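Local coordinates for protein putative glyoxalase (Bacillus halodurans C-125, PDB 3CT8) that binds zinc and probably works as a metal-dependent enzyme of the glyoxalase/bleomycin resistance/dioxygenase superfamily, at residues W38-G43 against D101-K106. Numbering follows the deposited sequence.
Sequences WDWLLG and DELTQK
Trp40 bridges the gap between the two helices, its indole reaching Lys106 and Leu103 on the far side. The short helical segments run nearly antiparallel, 163° apart in direction and 12.2 Å from axis to axis at closest approach, so long side chains must span the space.

Lys106 is worth following outward. Its CB meets the six-membered part of the indole, 3.4 Å from Trp40 CZ2, and also lies near CH2; CG remains beside CZ2 at 4.0 Å. The ring is oblique to this chain. From there CD and CE carry the lysine back along its own helix: bends at chi2, chi3 and chi4, all of the same sense, curl it toward Glu102 one turn earlier. NZ ends 3.4 Å from Glu102 OE2 in a salt bridge whose hydrogen bond is weak, and forms another salt bridge with Glu44 of the opposing helix. Glu44 OE2 is shared by Lys106 NZ and, through a weak hydrogen bond, by Trp40 NE1, so the polar ends of both side chains meet at one carboxylate.

Deeper in, Leu103 CD2 lies 4.1 Å from Trp40 CZ2 and 4.2 Å from Leu41 CD1. Leu41 and Leu103 also pack on strand 140-144, which carries the zinc ligand Glu142. Helices 31-44 and 97-110 thus pack side by side over the sheets, joining the two βαβββ-type modules characteristic of the vicinal oxygen chelate fold.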
loop_
_atom_site.group_PDB
_atom_site.type_symbol
_atom_site.label_atom_id
_atom_site.label_comp_id
_atom_site.label_asym_id
_atom_site.label_seq_id
_atom_site.Cartn_x
_atom_site.Cartn_y
_atom_site.Cartn_z
ATOM N N TRP A 38 5.972 11.991 6.941
ATOM C CA TRP A 38 6.201 11.512 5.573
ATOM C C TRP A 38 7.117 12.404 4.782
ATOM O O TRP A 38 7.886 11.940 3.985
ATOM C CB TRP A 38 4.877 11.237 4.860
ATOM C CG TRP A 38 4.180 10.086 5.512
ATOM C CD1 TRP A 38 3.134 10.135 6.402
ATOM C CD2 TRP A 38 4.575 8.713 5.425
ATOM N NE1 TRP A 38 2.800 8.854 6.800
ATOM C CE2 TRP A 38 3.668 7.965 6.209
ATOM C CE3 TRP A 38 5.556 8.034 4.691
ATOM C CZ2 TRP A 38 3.751 6.555 6.318
ATOM C CZ3 TRP A 38 5.639 6.639 4.792
ATOM C CH2 TRP A 38 4.763 5.912 5.619
ATOM N N ASP A 39 7.044 13.696 5.001
ATOM C CA ASP A 39 7.945 14.579 4.273
ATOM C C ASP A 39 9.371 14.170 4.626
ATOM O O ASP A 39 10.281 14.132 3.766
ATOM C CB ASP A 39 7.775 16.051 4.652
ATOM C CG ASP A 39 6.622 16.752 3.935
ATOM O OD1 ASP A 39 5.911 16.163 3.083
ATOM O OD2 ASP A 39 6.471 17.963 4.230
ATOM N N TRP A 40 9.543 13.873 5.921
ATOM C CA TRP A 40 10.851 13.523 6.462
ATOM C C TRP A 40 11.340 12.191 5.944
ATOM O O TRP A 40 12.422 12.070 5.343
ATOM C CB TRP A 40 10.916 13.581 8.015
ATOM C CG TRP A 40 12.170 12.911 8.458
ATOM C CD1 TRP A 40 13.429 13.398 8.362
ATOM C CD2 TRP A 40 12.297 11.559 8.946
ATOM N NE1 TRP A 40 14.344 12.448 8.777
ATOM C CE2 TRP A 40 13.668 11.314 9.145
ATOM C CE3 TRP A 40 11.384 10.541 9.232
ATOM C CZ2 TRP A 40 14.141 10.106 9.621
ATOM C CZ3 TRP A 40 11.853 9.351 9.711
ATOM C CH2 TRP A 40 13.226 9.145 9.906
ATOM N N LEU A 41 10.503 11.184 6.109
ATOM C CA LEU A 41 10.898 9.836 5.688
ATOM C C LEU A 41 11.092 9.702 4.186
ATOM O O LEU A 41 12.102 9.189 3.713
ATOM C CB LEU A 41 9.914 8.784 6.174
ATOM C CG LEU A 41 10.435 7.367 5.897
ATOM C CD1 LEU A 41 11.795 7.081 6.613
ATOM C CD2 LEU A 41 9.359 6.326 6.281
ATOM N N LEU A 42 10.090 10.146 3.452
ATOM C CA LEU A 42 10.088 10.054 1.995
ATOM C C LEU A 42 11.182 10.957 1.493
ATOM O O LEU A 42 11.793 10.718 0.474
ATOM C CB LEU A 42 8.719 10.404 1.397
ATOM C CG LEU A 42 7.573 9.471 1.861
ATOM C CD1 LEU A 42 6.225 9.757 1.132
ATOM C CD2 LEU A 42 7.990 7.962 1.672
ATOM N N GLY A 43 11.481 11.958 2.307
ATOM C CA GLY A 43 12.533 12.917 2.010
ATOM C C GLY A 43 13.841 12.154 2.114
ATOM O O GLY A 43 14.652 12.144 1.207
ATOM N N ASP A 101 20.590 1.993 9.867
ATOM C CA ASP A 101 21.094 2.460 11.171
ATOM C C ASP A 101 20.887 3.961 11.310
ATOM O O ASP A 101 20.494 4.476 12.342
ATOM C CB ASP A 101 22.588 2.134 11.378
ATOM C CG ASP A 101 22.858 0.653 11.521
ATOM O OD1 ASP A 101 21.922 -0.119 11.833
ATOM O OD2 ASP A 101 24.029 0.265 11.331
ATOM N N GLU A 102 21.177 4.665 10.243
ATOM C CA GLU A 102 21.039 6.115 10.226
ATOM C C GLU A 102 19.613 6.505 10.491
ATOM O O GLU A 102 19.350 7.373 11.304
ATOM C CB GLU A 102 21.484 6.677 8.866
ATOM C CG GLU A 102 21.211 8.162 8.642
ATOM C CD GLU A 102 21.699 8.654 7.287
ATOM O OE1 GLU A 102 22.882 8.415 6.952
ATOM O OE2 GLU A 102 20.911 9.306 6.576
ATOM N N LEU A 103 18.687 5.838 9.810
ATOM C CA LEU A 103 17.255 6.150 9.958
ATOM C C LEU A 103 16.764 5.884 11.369
ATOM O O LEU A 103 15.931 6.608 11.895
ATOM C CB LEU A 103 16.395 5.373 8.940
ATOM C CG LEU A 103 16.503 5.798 7.458
ATOM C CD1 LEU A 103 15.804 4.819 6.505
ATOM C CD2 LEU A 103 15.943 7.199 7.289
ATOM N N THR A 104 17.314 4.834 11.962
ATOM C CA THR A 104 16.947 4.393 13.323
ATOM C C THR A 104 17.315 5.476 14.324
ATOM O O THR A 104 16.539 5.839 15.220
ATOM C CB THR A 104 17.674 3.079 13.723
ATOM O OG1 THR A 104 17.278 2.023 12.842
ATOM C CG2 THR A 104 17.345 2.655 15.171
ATOM N N GLN A 105 18.523 5.986 14.150
ATOM C CA GLN A 105 19.024 7.056 15.006
ATOM C C GLN A 105 18.184 8.294 14.844
ATOM O O GLN A 105 17.861 8.925 15.834
ATOM C CB GLN A 105 20.504 7.345 14.812
ATOM C CG GLN A 105 21.337 6.455 15.692
ATOM C CD GLN A 105 21.038 6.659 17.194
ATOM O OE1 GLN A 105 21.220 5.746 18.006
ATOM N NE2 GLN A 105 20.543 7.845 17.551
ATOM N N LYS A 106 17.831 8.620 13.601
ATOM C CA LYS A 106 16.974 9.784 13.328
ATOM C C LYS A 106 15.644 9.653 13.978
ATOM O O LYS A 106 15.114 10.612 14.519
ATOM C CB LYS A 106 16.714 10.091 11.833
ATOM C CG LYS A 106 17.593 11.195 11.327
ATOM C CD LYS A 106 19.010 10.782 11.127
ATOM C CE LYS A 106 19.169 10.160 9.798
ATOM N NZ LYS A 106 19.011 11.185 8.711
#